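Local coordinates for low temperature requirement C protein (Listeria monocytogenes, PDB 1Y9I) that probably dephosphorylates phosphatidylglycerophosphate, as a tetrameric helical-bundle protein that holds a calcium and a magnesium ion close together, at residues D26-L31 / Q50-V55; V32-Q37 / V123-L128; Q85-I88 / L94-V97; G110-T115 / L158-H163; A129-H134 / A138-L143. All coordinates share one frame; numbering follows the deposited sequence.

Contact 1 of 5, residues D26-L31 / Q50-V55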
# COMPACT_ATOMS: atom_id res chain seq x y z
N ASP A 26 21.80 6.45 -16.54
CA ASP A 26 22.26 7.76 -16.10
C ASP A 26 21.14 8.78 -15.95
O ASP A 26 21.23 9.69 -15.12
CB ASP A 26 23.33 8.30 -17.05
CG ASP A 26 24.72 7.81 -16.71
OD1 ASP A 26 24.86 6.64 -16.29
OD2 ASP A 26 25.69 8.59 -16.87
N ASP A 27 20.09 8.65 -16.75
CA ASP A 27 18.97 9.58 -16.66
C ASP A 27 18.28 9.39 -15.31
O ASP A 27 17.86 10.35 -14.66
CB ASP A 27 17.97 9.34 -17.80
CG ASP A 27 18.60 9.51 -19.18
OD1 ASP A 27 19.33 10.50 -19.38
OD2 ASP A 27 18.35 8.65 -20.06
N ILE A 28 18.16 8.13 -14.89
CA ILE A 28 17.53 7.83 -13.61
C ILE A 28 18.46 8.23 -12.47
O ILE A 28 18.01 8.76 -11.45
CB ILE A 28 17.18 6.33 -13.48
CG1 ILE A 28 16.37 5.87 -14.70
CG2 ILE A 28 16.36 6.11 -12.21
CD1 ILE A 28 15.86 4.44 -14.59
N ALA A 29 19.75 7.98 -12.65
CA ALA A 29 20.75 8.32 -11.64
C ALA A 29 20.73 9.81 -11.33
O ALA A 29 20.90 10.22 -10.18
CB ALA A 29 22.15 7.90 -12.11
N GLU A 30 20.54 10.63 -12.37
CA GLU A 30 20.47 12.08 -12.21
C GLU A 30 19.31 12.47 -11.30
O GLU A 30 19.38 13.46 -10.57
CB GLU A 30 20.31 12.75 -13.58
CG GLU A 30 21.59 12.79 -14.41
CD GLU A 30 22.54 13.88 -13.96
OE1 GLU A 30 22.95 13.88 -12.78
OE2 GLU A 30 22.89 14.75 -14.79
N LEU A 31 18.24 11.69 -11.36
CA LEU A 31 17.05 11.93 -10.53
C LEU A 31 17.38 11.61 -9.08
O LEU A 31 16.95 12.32 -8.17
CB LEU A 31 15.88 11.04 -11.00
CG LEU A 31 15.29 11.27 -12.40
CD1 LEU A 31 14.12 10.30 -12.64
CD2 LEU A 31 14.82 12.71 -12.52
N GLN A 50 24.96 3.27 -9.06
CA GLN A 50 25.04 1.94 -8.44
C GLN A 50 23.74 1.55 -7.74
O GLN A 50 23.33 0.39 -7.77
CB GLN A 50 26.18 1.90 -7.42
CG GLN A 50 27.58 2.01 -8.01
CD GLN A 50 28.65 1.95 -6.94
OE1 GLN A 50 28.69 1.01 -6.14
NE2 GLN A 50 29.53 2.95 -6.91
N ASN A 51 23.11 2.51 -7.08
CA ASN A 51 21.86 2.22 -6.39
C ASN A 51 20.74 1.97 -7.39
O ASN A 51 19.85 1.16 -7.13
CB ASN A 51 21.50 3.37 -5.44
CG ASN A 51 22.22 3.25 -4.09
OD1 ASN A 51 21.81 2.46 -3.23
ND2 ASN A 51 23.29 4.01 -3.92
N VAL A 52 20.78 2.64 -8.53
CA VAL A 52 19.76 2.43 -9.56
C VAL A 52 19.92 1.00 -10.07
O VAL A 52 18.93 0.27 -10.23
CB VAL A 52 19.93 3.42 -10.75
CG1 VAL A 52 19.02 3.01 -11.91
CG2 VAL A 52 19.57 4.84 -10.30
N GLU A 53 21.16 0.59 -10.31
CA GLU A 53 21.45 -0.76 -10.78
C GLU A 53 20.89 -1.80 -9.82
O GLU A 53 20.30 -2.80 -10.24
CB GLU A 53 22.96 -0.97 -10.96
CG GLU A 53 23.58 -0.19 -12.11
CD GLU A 53 23.15 -0.72 -13.48
OE1 GLU A 53 22.42 -1.73 -13.53
OE2 GLU A 53 23.56 -0.13 -14.50
N HIS A 54 21.08 -1.57 -8.52
CA HIS A 54 20.59 -2.50 -7.51
C HIS A 54 19.07 -2.63 -7.53
O HIS A 54 18.53 -3.72 -7.34
CB HIS A 54 21.03 -2.07 -6.11
CG HIS A 54 22.41 -2.52 -5.75
ND1 HIS A 54 23.46 -1.64 -5.59
CD2 HIS A 54 22.91 -3.75 -5.49
CE1 HIS A 54 24.55 -2.31 -5.26
NE2 HIS A 54 24.24 -3.59 -5.19
N VAL A 55 18.37 -1.52 -7.76
CA VAL A 55 16.92 -1.55 -7.82
C VAL A 55 16.45 -2.38 -9.02
O VAL A 55 15.54 -3.21 -8.91
CB VAL A 55 16.35 -0.11 -7.92
CG1 VAL A 55 14.84 -0.15 -8.16
CG2 VAL A 55 16.64 0.65 -6.62

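Contact 2 of 5, residues V32-Q37 / V123-L128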
# COMPACT_ATOMS: atom_id res chain seq x y z
N VAL A 32 18.12 10.53 -8.87
CA VAL A 32 18.50 10.15 -7.52
C VAL A 32 19.39 11.27 -6.95
O VAL A 32 19.27 11.63 -5.78
CB VAL A 32 19.29 8.83 -7.52
CG1 VAL A 32 19.78 8.51 -6.10
CG2 VAL A 32 18.41 7.70 -8.04
N LEU A 33 20.27 11.80 -7.79
CA LEU A 33 21.16 12.88 -7.36
C LEU A 33 20.30 14.09 -6.96
O LEU A 33 20.53 14.72 -5.93
CB LEU A 33 22.10 13.26 -8.51
CG LEU A 33 23.17 14.32 -8.21
CD1 LEU A 33 24.12 13.81 -7.14
CD2 LEU A 33 23.94 14.64 -9.49
N PHE A 34 19.30 14.39 -7.78
CA PHE A 34 18.38 15.50 -7.54
C PHE A 34 17.66 15.34 -6.20
O PHE A 34 17.43 16.32 -5.48
CB PHE A 34 17.35 15.55 -8.67
CG PHE A 34 16.31 16.63 -8.50
CD1 PHE A 34 16.60 17.95 -8.83
CD2 PHE A 34 15.05 16.32 -8.01
CE1 PHE A 34 15.64 18.95 -8.66
CE2 PHE A 34 14.09 17.31 -7.84
CZ PHE A 34 14.39 18.63 -8.17
N LEU A 35 17.30 14.11 -5.87
CA LEU A 35 16.59 13.82 -4.63
C LEU A 35 17.44 13.81 -3.36
O LEU A 35 16.95 14.17 -2.28
CB LEU A 35 15.91 12.45 -4.73
CG LEU A 35 14.77 12.29 -5.72
CD1 LEU A 35 14.32 10.83 -5.73
CD2 LEU A 35 13.62 13.20 -5.32
N GLN A 36 18.70 13.39 -3.47
CA GLN A 36 19.55 13.26 -2.29
C GLN A 36 20.71 14.25 -2.12
O GLN A 36 21.28 14.32 -1.04
CB GLN A 36 20.11 11.84 -2.23
CG GLN A 36 19.08 10.78 -1.86
CD GLN A 36 18.81 10.75 -0.37
OE1 GLN A 36 18.65 11.79 0.26
NE2 GLN A 36 18.74 9.55 0.19
N GLN A 37 21.05 14.99 -3.17
CA GLN A 37 22.17 15.92 -3.11
C GLN A 37 22.11 16.95 -1.99
O GLN A 37 23.13 17.29 -1.39
CB GLN A 37 22.32 16.66 -4.44
CG GLN A 37 21.14 17.53 -4.80
CD GLN A 37 21.41 18.38 -6.03
OE1 GLN A 37 21.75 17.86 -7.09
NE2 GLN A 37 21.25 19.69 -5.89
N VAL A 123 7.51 17.69 -9.75
CA VAL A 123 8.57 18.54 -10.29
C VAL A 123 9.05 18.11 -11.67
O VAL A 123 9.45 18.94 -12.49
CB VAL A 123 9.77 18.56 -9.32
CG1 VAL A 123 10.93 19.35 -9.92
CG2 VAL A 123 9.34 19.15 -8.00
N LYS A 124 9.01 16.81 -11.93
CA LYS A 124 9.42 16.25 -13.21
C LYS A 124 10.73 16.80 -13.76
O LYS A 124 10.77 17.35 -14.87
CB LYS A 124 8.30 16.46 -14.24
CG LYS A 124 6.97 15.88 -13.80
CD LYS A 124 5.89 16.10 -14.84
CE LYS A 124 4.56 15.53 -14.36
NZ LYS A 124 4.67 14.06 -14.10
N PRO A 125 11.83 16.66 -13.01
CA PRO A 125 13.10 17.17 -13.51
C PRO A 125 13.73 16.22 -14.53
O PRO A 125 13.31 15.07 -14.68
CB PRO A 125 13.94 17.28 -12.24
CG PRO A 125 13.49 16.07 -11.47
CD PRO A 125 11.98 16.12 -11.64
N GLY A 126 14.75 16.71 -15.23
CA GLY A 126 15.44 15.88 -16.21
C GLY A 126 14.60 15.05 -17.16
O GLY A 126 13.68 15.56 -17.80
N ILE A 127 14.94 13.77 -17.25
CA ILE A 127 14.25 12.84 -18.15
C ILE A 127 12.74 12.80 -17.96
O ILE A 127 12.00 12.53 -18.90
CB ILE A 127 14.82 11.40 -17.98
CG1 ILE A 127 14.22 10.47 -19.04
CG2 ILE A 127 14.51 10.87 -16.59
CD1 ILE A 127 14.63 10.81 -20.46
N LEU A 128 12.26 13.08 -16.75
CA LEU A 128 10.82 13.06 -16.51
C LEU A 128 10.10 14.12 -17.33
O LEU A 128 8.93 13.97 -17.67
CB LEU A 128 10.51 13.24 -15.02
CG LEU A 128 11.00 12.07 -14.14
CD1 LEU A 128 10.65 12.33 -12.69
CD2 LEU A 128 10.35 10.77 -14.62

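Contact 3 of 5, residues Q85-I88 / L94-V97. With CA (calcium ion), chain E.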
# COMPACT_ATOMS: atom_id res chain seq x y z
N GLN A 85 -8.40 2.47 -23.77
CA GLN A 85 -7.53 3.00 -24.80
C GLN A 85 -7.42 4.53 -24.69
O GLN A 85 -6.32 5.07 -24.68
CB GLN A 85 -8.05 2.59 -26.19
CG GLN A 85 -7.35 3.22 -27.39
CD GLN A 85 -5.85 2.97 -27.46
OE1 GLN A 85 -5.38 1.83 -27.32
NE2 GLN A 85 -5.09 4.03 -27.70
N ASN A 86 -8.56 5.21 -24.61
CA ASN A 86 -8.54 6.67 -24.49
C ASN A 86 -7.99 7.12 -23.14
O ASN A 86 -7.25 8.10 -23.05
CB ASN A 86 -9.94 7.27 -24.67
CG ASN A 86 -10.48 7.12 -26.08
OD1 ASN A 86 -9.73 7.17 -27.05
ND2 ASN A 86 -11.79 6.95 -26.19
N ILE A 87 -8.37 6.39 -22.09
CA ILE A 87 -7.94 6.73 -20.73
C ILE A 87 -6.42 6.72 -20.57
O ILE A 87 -5.83 7.68 -20.07
CB ILE A 87 -8.59 5.77 -19.71
CG1 ILE A 87 -10.10 6.00 -19.70
CG2 ILE A 87 -7.99 5.99 -18.32
CD1 ILE A 87 -10.87 5.01 -18.85
N ILE A 88 -5.78 5.64 -21.02
CA ILE A 88 -4.34 5.51 -20.91
C ILE A 88 -3.58 6.41 -21.89
O ILE A 88 -2.61 7.07 -21.52
CB ILE A 88 -3.90 4.03 -21.12
CG1 ILE A 88 -4.38 3.19 -19.93
CG2 ILE A 88 -2.39 3.94 -21.28
CD1 ILE A 88 -4.10 1.70 -20.07
N LEU A 94 -7.78 11.11 -13.49
CA LEU A 94 -8.41 10.26 -12.49
C LEU A 94 -8.08 8.77 -12.61
O LEU A 94 -8.62 7.95 -11.87
CB LEU A 94 -9.93 10.49 -12.49
CG LEU A 94 -10.33 11.94 -12.20
CD1 LEU A 94 -11.85 12.04 -12.11
CD2 LEU A 94 -9.70 12.40 -10.88
N TYR A 95 -7.19 8.43 -13.54
CA TYR A 95 -6.77 7.05 -13.71
C TYR A 95 -5.51 6.91 -12.85
O TYR A 95 -4.48 7.54 -13.12
CB TYR A 95 -6.43 6.77 -15.17
CG TYR A 95 -5.96 5.36 -15.46
CD1 TYR A 95 -6.87 4.30 -15.51
CD2 TYR A 95 -4.61 5.09 -15.70
CE1 TYR A 95 -6.43 2.99 -15.81
CE2 TYR A 95 -4.17 3.80 -16.00
CZ TYR A 95 -5.08 2.76 -16.06
OH TYR A 95 -4.62 1.49 -16.38
N GLY A 96 -5.59 6.08 -11.82
CA GLY A 96 -4.44 5.94 -10.94
C GLY A 96 -3.77 4.58 -10.91
O GLY A 96 -3.02 4.29 -9.98
N VAL A 97 -4.02 3.75 -11.92
CA VAL A 97 -3.41 2.43 -11.94
C VAL A 97 -1.91 2.54 -12.18
O VAL A 97 -1.14 1.73 -11.67
CB VAL A 97 -4.08 1.51 -13.01
CG1 VAL A 97 -3.42 0.13 -12.99
CG2 VAL A 97 -5.57 1.36 -12.70
CA CA E . -2.26 8.35 -13.41
O HOH W 1 -0.85 10.23 -14.29
O HOH W 2 -3.42 10.31 -12.45
O HOH W 3 -3.07 8.62 -15.64

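Contact 4 of 5, residues G110-T115 / L158-H163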
# COMPACT_ATOMS: atom_id res chain seq x y z
N GLY A 110 10.94 0.19 1.03
CA GLY A 110 10.18 0.79 2.11
C GLY A 110 9.49 2.13 1.94
O GLY A 110 9.68 2.85 0.96
N SER A 111 8.69 2.46 2.95
CA SER A 111 7.91 3.68 2.98
C SER A 111 8.70 4.98 2.97
O SER A 111 8.15 6.03 2.63
CB SER A 111 7.00 3.67 4.21
OG SER A 111 7.76 3.50 5.38
N ILE A 112 9.97 4.94 3.35
CA ILE A 112 10.74 6.18 3.36
C ILE A 112 10.96 6.73 1.95
O ILE A 112 11.48 7.83 1.77
CB ILE A 112 12.10 6.03 4.05
CG1 ILE A 112 13.01 5.08 3.27
CG2 ILE A 112 11.90 5.54 5.48
CD1 ILE A 112 14.46 5.18 3.71
N GLY A 113 10.56 5.97 0.94
CA GLY A 113 10.70 6.43 -0.43
C GLY A 113 9.42 7.07 -0.95
O GLY A 113 9.42 7.70 -2.01
N PHE A 114 8.33 6.93 -0.19
CA PHE A 114 7.01 7.46 -0.56
C PHE A 114 7.01 8.95 -0.95
O PHE A 114 6.54 9.31 -2.02
CB PHE A 114 5.99 7.27 0.57
CG PHE A 114 5.55 5.84 0.80
CD1 PHE A 114 5.97 4.81 -0.05
CD2 PHE A 114 4.71 5.53 1.86
CE1 PHE A 114 5.54 3.49 0.17
CE2 PHE A 114 4.27 4.22 2.08
CZ PHE A 114 4.69 3.20 1.23
N THR A 115 7.51 9.81 -0.07
CA THR A 115 7.49 11.23 -0.36
C THR A 115 8.34 11.64 -1.58
O THR A 115 7.93 12.51 -2.34
CB THR A 115 7.87 12.07 0.89
OG1 THR A 115 9.08 11.57 1.47
CG2 THR A 115 6.76 11.98 1.93
N LEU A 158 19.98 4.28 -0.96
CA LEU A 158 21.12 5.13 -0.66
C LEU A 158 21.02 5.63 0.79
O LEU A 158 21.98 5.57 1.54
CB LEU A 158 21.15 6.32 -1.64
CG LEU A 158 22.32 7.32 -1.60
CD1 LEU A 158 22.30 8.17 -2.86
CD2 LEU A 158 22.20 8.20 -0.37
N ALA A 159 19.84 6.12 1.17
CA ALA A 159 19.63 6.61 2.53
C ALA A 159 20.01 5.53 3.55
O ALA A 159 20.67 5.81 4.55
CB ALA A 159 18.19 7.03 2.73
N HIS A 160 19.58 4.29 3.29
CA HIS A 160 19.90 3.19 4.18
C HIS A 160 21.38 2.86 4.17
O HIS A 160 21.91 2.30 5.14
CB HIS A 160 19.11 1.92 3.80
CG HIS A 160 17.71 1.89 4.33
ND1 HIS A 160 16.66 2.48 3.68
CD2 HIS A 160 17.20 1.34 5.46
CE1 HIS A 160 15.55 2.30 4.39
NE2 HIS A 160 15.86 1.61 5.47
N SER A 161 22.06 3.20 3.08
CA SER A 161 23.49 2.93 2.95
C SER A 161 24.35 3.66 3.97
O SER A 161 25.57 3.48 3.99
CB SER A 161 23.96 3.27 1.54
OG SER A 161 23.31 2.47 0.56
N TYR A 162 23.74 4.49 4.81
CA TYR A 162 24.49 5.23 5.82
C TYR A 162 24.25 4.72 7.24
O TYR A 162 24.84 5.23 8.20
CB TYR A 162 24.14 6.72 5.74
CG TYR A 162 24.60 7.40 4.46
CD1 TYR A 162 24.13 6.97 3.22
CD2 TYR A 162 25.49 8.47 4.49
CE1 TYR A 162 24.53 7.60 2.03
CE2 TYR A 162 25.90 9.10 3.32
CZ TYR A 162 25.42 8.66 2.09
OH TYR A 162 25.82 9.28 0.93
N HIS A 163 23.39 3.72 7.37
CA HIS A 163 23.08 3.13 8.67
C HIS A 163 23.08 1.61 8.58
O HIS A 163 23.41 0.91 9.55
CB HIS A 163 21.70 3.58 9.16
CG HIS A 163 21.71 4.92 9.83
ND1 HIS A 163 21.87 6.10 9.14
CD2 HIS A 163 21.57 5.26 11.14
CE1 HIS A 163 21.83 7.12 9.99
NE2 HIS A 163 21.65 6.63 11.21

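Contact 5 of 5, residues A129-H134 / A138-L143. With MG (magnesium ion), chain F.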
# COMPACT_ATOMS: atom_id res chain seq x y z
N ALA A 129 10.81 15.19 -17.67
CA ALA A 129 10.21 16.25 -18.48
C ALA A 129 10.02 15.75 -19.91
O ALA A 129 9.02 16.06 -20.56
CB ALA A 129 11.11 17.49 -18.47
N LYS A 130 10.96 14.95 -20.39
CA LYS A 130 10.90 14.40 -21.74
C LYS A 130 9.79 13.36 -21.90
O LYS A 130 9.27 13.14 -22.99
CB LYS A 130 12.25 13.79 -22.13
CG LYS A 130 13.40 14.78 -22.07
CD LYS A 130 14.73 14.15 -22.49
CE LYS A 130 14.75 13.77 -23.96
NZ LYS A 130 16.02 13.11 -24.36
N LEU A 131 9.42 12.72 -20.79
CA LEU A 131 8.36 11.71 -20.82
C LEU A 131 6.99 12.35 -20.62
O LEU A 131 5.96 11.68 -20.73
CB LEU A 131 8.60 10.68 -19.71
CG LEU A 131 9.83 9.78 -19.82
CD1 LEU A 131 9.96 8.92 -18.57
CD2 LEU A 131 9.72 8.92 -21.06
N ASN A 132 6.99 13.65 -20.34
CA ASN A 132 5.75 14.39 -20.08
C ASN A 132 5.38 15.38 -21.18
O ASN A 132 4.82 16.44 -20.90
CB ASN A 132 5.89 15.12 -18.74
CG ASN A 132 4.57 15.69 -18.24
OD1 ASN A 132 3.61 14.96 -18.02
ND2 ASN A 132 4.53 17.01 -18.06
N GLU A 133 5.69 15.05 -22.43
CA GLU A 133 5.38 15.95 -23.54
C GLU A 133 3.95 15.83 -24.07
O GLU A 133 3.37 16.83 -24.51
CB GLU A 133 6.37 15.73 -24.68
CG GLU A 133 7.78 16.19 -24.36
CD GLU A 133 8.70 16.11 -25.55
OE1 GLU A 133 8.35 16.69 -26.61
OE2 GLU A 133 9.77 15.47 -25.45
N HIS A 134 3.38 14.63 -24.03
CA HIS A 134 2.02 14.40 -24.51
C HIS A 134 1.84 14.92 -25.94
O HIS A 134 0.89 15.66 -26.21
CB HIS A 134 1.00 15.07 -23.59
CG HIS A 134 0.91 14.46 -22.23
ND1 HIS A 134 1.96 14.48 -21.34
CD2 HIS A 134 -0.10 13.82 -21.60
CE1 HIS A 134 1.60 13.87 -20.22
NE2 HIS A 134 0.35 13.47 -20.36
N ALA A 138 3.21 9.58 -28.68
CA ALA A 138 3.93 8.80 -27.68
C ALA A 138 3.12 8.75 -26.39
O ALA A 138 2.53 9.74 -25.97
CB ALA A 138 5.30 9.40 -27.42
N VAL A 139 3.10 7.58 -25.76
CA VAL A 139 2.38 7.39 -24.50
C VAL A 139 3.36 6.91 -23.44
O VAL A 139 4.06 5.92 -23.63
CB VAL A 139 1.24 6.36 -24.68
CG1 VAL A 139 0.53 6.13 -23.36
CG2 VAL A 139 0.25 6.85 -25.72
N HIS A 140 3.42 7.63 -22.32
CA HIS A 140 4.33 7.28 -21.23
C HIS A 140 3.58 7.33 -19.90
O HIS A 140 4.15 7.63 -18.85
CB HIS A 140 5.51 8.26 -21.19
CG HIS A 140 6.40 8.17 -22.39
ND1 HIS A 140 7.20 7.07 -22.65
CD2 HIS A 140 6.63 9.04 -23.40
CE1 HIS A 140 7.87 7.27 -23.76
NE2 HIS A 140 7.55 8.46 -24.24
N THR A 141 2.29 7.04 -19.97
CA THR A 141 1.41 7.04 -18.81
C THR A 141 1.97 6.19 -17.66
O THR A 141 1.94 6.60 -16.50
CB THR A 141 0.02 6.54 -19.21
OG1 THR A 141 -0.52 7.44 -20.19
CG2 THR A 141 -0.90 6.47 -18.01
N PHE A 142 2.48 5.01 -17.99
CA PHE A 142 3.05 4.13 -16.97
C PHE A 142 4.54 4.36 -16.75
O PHE A 142 5.03 4.27 -15.62
CB PHE A 142 2.81 2.68 -17.34
CG PHE A 142 1.42 2.22 -17.10
CD1 PHE A 142 1.07 1.64 -15.88
CD2 PHE A 142 0.43 2.41 -18.06
CE1 PHE A 142 -0.25 1.27 -15.62
CE2 PHE A 142 -0.89 2.04 -17.81
CZ PHE A 142 -1.23 1.47 -16.59
N LEU A 143 5.26 4.65 -17.83
CA LEU A 143 6.69 4.84 -17.73
C LEU A 143 7.12 6.03 -16.87
O LEU A 143 8.15 5.95 -16.18
CB LEU A 143 7.31 4.96 -19.12
CG LEU A 143 8.85 5.08 -19.12
CD1 LEU A 143 9.45 3.91 -18.36
CD2 LEU A 143 9.36 5.10 -20.55
MG MG F . 1.57 8.05 -15.13
O HOH W 4 1.79 9.32 -13.50
O HOH W 5 1.25 9.58 -16.33

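Contact 1 of 5, residues D26-L31 / Q50-V55
Gln50 O, two residues ahead of the Val52 that packs on Ile28 and Ala29, receives two N-H groups of His54, one of them only weakly. The backbone N of His54 makes the usual helical bond to Gln50 O at 3.1 Å, and the ring atom His54 ND1 returns to that same oxygen in a weak bond of 3.0 Å, bent to 124°. The face of helix 45-56 turned to helix 25-36 is apolar: a forked pair of methyls. Val52 CG2 lies against the backbone of the other helix, 3.9 Å from Ala29 CA, and also meets Ile28 CG2 at 3.9 Å. The second branch, Val52 CG1, stands anti to its own backbone N (chi1 170°) and thereby comes alongside the root of the isoleucine, 4.1 Å from Ile28 CB. The small Ala29 lets the helices approach until its CA is 6.3 Å from Val52 CA. Ile150 of helix 143-160 packs on Ile28 as well, whereas charged groups pair with residues beyond the contact, Asp26 with Arg49 and Glu53 with Arg15. No hydrogen bond passes between the two segments, which implies that at this point the helices meet through buried apolar groups alone.

Contact 2 of 5, residues V32-Q37 / V123-L128
Val123, the last residue of helix 114-123, starts the contact by setting its CG1 methyl 3.9 Å from Phe34 CZ, at the far end of the aromatic ring. Its side chain also packs on Tyr119 of the second subunit, so the edge of the contact lies at a subunit boundary. Lys124 then leaves the helix with positive phi, its side chain starting out away from helix 25-36, and its NZ bonds back to Asp121 O. Its left-handed helical backbone conformation turns the chain and delivers Pro125 over Phe34. There Pro125 CG sits above one face, 4.0 Å from the Phe34 ring centroid and 18° off the normal, displaced toward the rim so that Phe34 CD2 is its closest atom at 3.8 Å. The phenyl group gets there because CG of Phe34 is anti to the backbone N (chi1 178°), which sends the ring outward from helix 25-36. Gly126, again with positive phi, bends the chain on, and Leu128 N closes the turn on Pro125 O at 3.1 Å. Between the segments there is no polar bond. The CH-pi contact implies a weak, largely dispersive attraction between the C-H groups of Pro125 CG and the aromatic face.

Contact 3 of 5, residues Q85-I88 / L94-V97
Ile87 and Tyr95 make the tight half of this contact. The branch methyl Ile87 CG2 presses into the root of the tyrosine, 3.5 Å from Tyr95 CD1 and 3.6 Å from Tyr95 CB, the two side chains crossing at about a right angle. Toward the other end of the ring the fit relaxes: Ile88 CG1 is 4.0 Å from Tyr95 CZ, and Ile88 CD1 is 3.7 Å from Tyr95 OH. That hydroxyl is hydrogen-bonded to Thr67 of the third subunit, so the ring spans from helix 84-89 of its own chain to the third subunit. On the backbone side of Tyr95 the surroundings are metal and ordered water. Tyr95 O binds the calcium ion at 2.4 Å, and three waters are also bound to it, one of them lying in the ring plane at the tyrosine edge; Asp98 and Glu99 supply further ligands. With CG anti to the backbone N (chi1 179°), the ring leans toward the isoleucines and leaves the carbonyl to the ion. Gly96 follows as the N-cap of helix 97-106, which carries both acidic ligands. Because the metal is met by a main-chain oxygen, the chemistry implies a division of labour: the ring packs on hydrocarbon, while the carbonyl is probably polarised by calcium.

Contact 4 of 5, residues G110-T115 / L158-H163
Ile112 and His160 lean across each other at a slant, the CG1 branch of the isoleucine directed toward the CE1 side of the imidazole. Ile112 CG1 is 3.9 Å from His160 CE1; the terminal methyl is modelled closer still to that carbon, too close to be sound, and its exact place is doubtful. CG1 of Ile112 is turned this way because it occupies the crowded position between backbone N and carbonyl carbon (chi1 66°). On a different side, Ile112 CD1 as modelled lies 4.3 Å from Ala159 CB, a loose contact. In the helical bundle this joins the turn that leads into helix 114-123 to the C-terminal end of helix 143-160. At the start of the turn Gly110 has a positive phi (87°) at which a CB would press on the carbonyl O of the residue before; Gly113 N bonds to Gly110 O at 3.2 Å. At the other end, His163 N reaches back to His160 O at 3.0 Å as the helix gives way to loop. The imidazole is held by His160 ND1, which bonds to Ser156 O one turn earlier. Leu94 of the second subunit packs on Ile112, and Arg59 of the fourth subunit packs on His160.

Contact 5 of 5, residues A129-H134 / A138-L143
This is a CH-pi and apolar contact inside a short connection, where Leu131, just past helix 127-130, folds back over His140 and Leu143 on the way into helix 143-160. The main touch is the CH-pi one: Leu131 CD2 stands over the middle of one imidazole face, 3.5 Å from the His140 ring centroid and only 11° off its normal. Leucine and histidine cross at about a right angle, so a single methyl meets the ring instead of the whole chain lying along it. Leu131 reaches it with CG anti to the carbonyl carbon (chi1 -66°). The same methyl also meets the other leucine, Leu131 CD2 to Leu143 CD2 being 3.9 Å, while the sister branch Leu131 CD1 comes to 4.0 Å from Leu143 CG. Closer to the main chain, Leu131 O lies 3.5 Å from His140 CB, reflecting how close the two backbones run, with Leu131 CA and His140 CA 6.0 Å apart.

The residue after the histidine belongs to the metal centre. Thr141 O binds the magnesium ion at 2.0 Å, two waters take further places, and Asp98, Asp144 and Asp145 supply the remaining ligands. Thr141 OG1 probably hydrogen-bonds to Ile88 O. Asp72 of helix 59-76 accepts bonds from the backbone N atoms of Phe142 and Leu143, at the start of helix 143-160. Around the connection, Arg21 packs on His140 and Leu143, and Phe142 inserts its ring among helices 59-76, 84-89 and 97-106.

From the N terminus, contact 1 closes the first loop, pairing helix 25-36 with helix 45-56. Contact 2 starts on the same helix 25-36, inside that loop, and ends far beyond it at 123-128, so the two cross. Within the long span of contact 2 lies the whole of contact 3, the calcium-bearing turn between helices 84-89 and 97-106. Contact 4 opens at 110-115, before contact 2 has closed, and crosses it in turn, tying the start of helix 114-123 to the end of helix 143-160. Contact 5 lies wholly within contact 4 and opens after contact 2 has closed, both using helix 127-130. Contacts 3 and 5 touch at the two-metal site, where Asp98 ligates both ions.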